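Local coordinates for protein 2-aminomuconate 6-semialdehyde dehydrogenase (Burkholderia cenocepacia, PDB 4U3W) that probably oxidises 2-aminomuconate 6-semialdehyde to 2-aminomuconate with NAD+ as electron acceptor, as a member of the aldehyde dehydrogenase family, at residues L23-E31 with P219-G227. Numbering follows the deposited sequence.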
loop_
_atom_site.group_PDB
_atom_site.type_symbol
_atom_site.label_atom_id
_atom_site.label_comp_id
_atom_site.label_asym_id
_atom_site.label_seq_id
_atom_site.Cartn_x
_atom_site.Cartn_y
_atom_site.Cartn_z
ATOM N N LEU A 23 13.613 -37.855 28.727
ATOM C CA LEU A 23 14.367 -37.854 27.479
ATOM C C LEU A 23 13.616 -36.946 26.532
ATOM O O LEU A 23 12.429 -37.173 26.284
ATOM C CB LEU A 23 14.499 -39.276 26.883
ATOM C CG LEU A 23 15.251 -39.440 25.550
ATOM C CD1 LEU A 23 16.723 -39.118 25.801
ATOM C CD2 LEU A 23 15.119 -40.908 24.936
ATOM N N LEU A 24 14.316 -35.935 26.019
ATOM C CA LEU A 24 13.765 -34.996 25.048
ATOM C C LEU A 24 14.115 -35.485 23.646
ATOM O O LEU A 24 15.302 -35.541 23.254
ATOM C CB LEU A 24 14.287 -33.573 25.278
ATOM C CG LEU A 24 13.986 -32.970 26.673
ATOM C CD1 LEU A 24 14.452 -31.511 26.758
ATOM C CD2 LEU A 24 12.502 -33.012 26.982
ATOM N N ARG A 25 13.066 -35.844 22.927
ATOM C CA ARG A 25 13.158 -36.433 21.594
ATOM C C ARG A 25 12.914 -35.405 20.481
ATOM O O ARG A 25 12.334 -34.312 20.730
ATOM C CB ARG A 25 12.147 -37.593 21.489
ATOM C CG ARG A 25 12.446 -38.809 22.426
ATOM C CD ARG A 25 11.296 -39.836 22.323
ATOM N NE ARG A 25 11.492 -40.992 23.208
ATOM C CZ ARG A 25 11.163 -41.009 24.495
ATOM N NH1 ARG A 25 10.592 -39.924 25.048
ATOM N NH2 ARG A 25 11.369 -42.121 25.221
ATOM N N HIS A 26 13.419 -35.727 19.285
ATOM C CA HIS A 26 13.110 -35.016 18.066
ATOM C C HIS A 26 11.642 -35.251 17.727
ATOM O O HIS A 26 11.034 -36.215 18.205
ATOM C CB HIS A 26 13.992 -35.485 16.871
ATOM C CG HIS A 26 15.425 -35.673 17.243
ATOM N ND1 HIS A 26 16.250 -34.623 17.579
ATOM C CD2 HIS A 26 16.164 -36.819 17.376
ATOM C CE1 HIS A 26 17.442 -35.110 17.935
ATOM N NE2 HIS A 26 17.423 -36.436 17.781
ATOM N N TYR A 27 11.091 -34.401 16.872
ATOM C CA TYR A 27 9.725 -34.615 16.376
ATOM C C TYR A 27 9.793 -34.574 14.872
ATOM O O TYR A 27 10.036 -33.521 14.288
ATOM C CB TYR A 27 8.741 -33.564 16.914
ATOM C CG TYR A 27 7.296 -33.810 16.462
ATOM C CD1 TYR A 27 6.535 -34.817 17.043
ATOM C CD2 TYR A 27 6.694 -33.015 15.485
ATOM C CE1 TYR A 27 5.191 -35.061 16.634
ATOM C CE2 TYR A 27 5.318 -33.265 15.028
ATOM C CZ TYR A 27 4.600 -34.298 15.638
ATOM O OH TYR A 27 3.300 -34.587 15.296
ATOM N N ILE A 28 9.641 -35.739 14.225
ATOM C CA ILE A 28 9.855 -35.792 12.781
ATOM C C ILE A 28 8.740 -36.557 12.072
ATOM O O ILE A 28 8.427 -37.691 12.457
ATOM C CB ILE A 28 11.249 -36.436 12.486
ATOM C CG1 ILE A 28 12.386 -35.576 13.097
ATOM C CG2 ILE A 28 11.466 -36.670 11.005
ATOM C CD1 ILE A 28 13.810 -36.273 12.959
ATOM N N ASN A 29 8.125 -35.937 11.068
ATOM C CA ASN A 29 7.062 -36.595 10.304
ATOM C C ASN A 29 5.937 -37.127 11.213
ATOM O O ASN A 29 5.520 -38.287 11.096
ATOM C CB ASN A 29 7.638 -37.749 9.422
ATOM C CG ASN A 29 6.763 -38.032 8.207
ATOM O OD1 ASN A 29 5.994 -37.162 7.768
ATOM N ND2 ASN A 29 6.920 -39.219 7.613
ATOM N N GLY A 30 5.509 -36.309 12.165
ATOM C CA GLY A 30 4.355 -36.650 12.974
ATOM C C GLY A 30 4.604 -37.581 14.142
ATOM O O GLY A 30 3.662 -37.995 14.797
ATOM N N GLU A 31 5.854 -37.864 14.473
ATOM C CA GLU A 31 6.124 -38.645 15.694
ATOM C C GLU A 31 7.409 -38.235 16.421
ATOM O O GLU A 31 8.346 -37.733 15.810
ATOM C CB GLU A 31 6.222 -40.151 15.354
ATOM C CG GLU A 31 7.285 -40.468 14.345
ATOM C CD GLU A 31 7.538 -42.007 14.108
ATOM O OE1 GLU A 31 7.019 -42.879 14.852
ATOM O OE2 GLU A 31 8.281 -42.336 13.163
ATOM N N PRO A 219 1.590 -34.581 9.228
ATOM C CA PRO A 219 2.964 -35.061 9.491
ATOM C C PRO A 219 3.959 -34.440 8.488
ATOM O O PRO A 219 3.662 -34.303 7.290
ATOM C CB PRO A 219 2.859 -36.613 9.334
ATOM C CG PRO A 219 1.561 -36.821 8.478
ATOM C CD PRO A 219 0.639 -35.666 8.918
ATOM N N GLY A 220 5.109 -33.993 9.000
ATOM C CA GLY A 220 6.124 -33.357 8.156
ATOM C C GLY A 220 6.038 -31.849 8.010
ATOM O O GLY A 220 6.988 -31.211 7.548
ATOM N N VAL A 221 4.909 -31.261 8.412
ATOM C CA VAL A 221 4.772 -29.814 8.295
ATOM C C VAL A 221 5.660 -29.097 9.316
ATOM O O VAL A 221 6.346 -28.147 8.964
ATOM C CB VAL A 221 3.266 -29.361 8.441
ATOM C CG1 VAL A 221 3.163 -27.861 8.568
ATOM C CG2 VAL A 221 2.436 -29.876 7.235
ATOM N N PHE A 222 5.679 -29.594 10.555
ATOM C CA PHE A 222 6.545 -29.069 11.580
ATOM C C PHE A 222 7.485 -30.194 12.119
ATOM O O PHE A 222 7.007 -31.203 12.628
ATOM C CB PHE A 222 5.739 -28.491 12.746
ATOM C CG PHE A 222 6.606 -28.052 13.893
ATOM C CD1 PHE A 222 7.137 -26.754 13.919
ATOM C CD2 PHE A 222 6.874 -28.916 14.954
ATOM C CE1 PHE A 222 7.936 -26.318 14.976
ATOM C CE2 PHE A 222 7.676 -28.491 16.008
ATOM C CZ PHE A 222 8.208 -27.203 16.020
ATOM N N ASN A 223 8.792 -29.983 12.025
ATOM C CA ASN A 223 9.786 -30.982 12.485
ATOM C C ASN A 223 10.757 -30.302 13.449
ATOM O O ASN A 223 11.222 -29.202 13.180
ATOM C CB ASN A 223 10.543 -31.603 11.318
ATOM C CG ASN A 223 9.621 -32.107 10.265
ATOM O OD1 ASN A 223 9.137 -33.232 10.328
ATOM N ND2 ASN A 223 9.343 -31.269 9.300
ATOM N N LEU A 224 11.004 -30.954 14.588
ATOM C CA LEU A 224 11.928 -30.470 15.615
ATOM C C LEU A 224 13.138 -31.382 15.698
ATOM O O LEU A 224 12.991 -32.602 15.826
ATOM C CB LEU A 224 11.239 -30.444 16.983
ATOM C CG LEU A 224 12.155 -29.966 18.123
ATOM C CD1 LEU A 224 12.313 -28.474 18.027
ATOM C CD2 LEU A 224 11.434 -30.286 19.416
ATOM N N ILE A 225 14.325 -30.828 15.555
ATOM C CA ILE A 225 15.552 -31.618 15.728
ATOM C C ILE A 225 16.401 -30.990 16.817
ATOM O O ILE A 225 16.636 -29.766 16.786
ATOM C CB ILE A 225 16.401 -31.697 14.445
ATOM C CG1 ILE A 225 16.421 -30.321 13.760
ATOM C CG2 ILE A 225 15.824 -32.739 13.470
ATOM C CD1 ILE A 225 17.485 -30.218 12.646
ATOM N N HIS A 226 16.849 -31.798 17.758
ATOM C CA HIS A 226 17.705 -31.288 18.807
ATOM C C HIS A 226 19.163 -31.520 18.506
ATOM O O HIS A 226 19.545 -32.485 17.769
ATOM C CB HIS A 226 17.403 -31.930 20.151
ATOM C CG HIS A 226 16.098 -31.488 20.753
ATOM N ND1 HIS A 226 15.852 -30.176 21.165
ATOM C CD2 HIS A 226 14.952 -32.172 20.999
ATOM C CE1 HIS A 226 14.652 -30.105 21.692
ATOM N NE2 HIS A 226 14.073 -31.298 21.601
ATOM N N GLY A 227 19.985 -30.655 19.088
ATOM C CA GLY A 227 21.414 -30.866 18.981
ATOM C C GLY A 227 22.220 -29.614 19.073
ATOM O O GLY A 227 21.675 -28.542 19.334
HETATM O O HOH W 1 5.813 -33.543 11.631
#
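Tyr-27 and Leu-224 face each other as an antiparallel hydrogen-bonded pair: Tyr-27 N donates a hydrogen bond to Leu-224 O at 2.8 Å, and Leu-224 N donates one to Tyr-27 O. Beyond this single bridge, side-chain acceptors receive the backbone N-H groups of His-226 and Asn-29. The side chain of His-26 can be followed outward. Its CB lies 3.2 Å from Leu-224 O; with CG beside the backbone N (chi1 -43°), the ring reaches the chain just past strand 222-224, where ND1 accepts from His-226 N at 2.9 Å, in the ring plane and almost straight (174°). CE1 comes close to His-226 O, and NE2 is bonded to Ser-35. Histidine suits the place because one flat ring serves partners at both nitrogens; the bond from His-226 N is consistent with an unprotonated ND1. At the other end, Asn-223 uses both halves of its amide: OD1 accepts from Asn-29 N at 3.0 Å, while ND2 reaches Gly-220 O and Val-193 O. Asn-29 and Gly-30 fill the central positions of a type I' turn, whose positive phi both residue types tolerate well. A water joins Gly-30 N, Gly-220 N and Phe-222 O. The side chains of Tyr-27 and Phe-222 cross at about a right angle and meet at ring edges; the Tyr-27 hydroxyl bonds His-213. The arrangement joins N-terminal strand 23-28 to strand 222-224 of the Rossmann-like nucleotide-binding domain of aldehyde dehydrogenases.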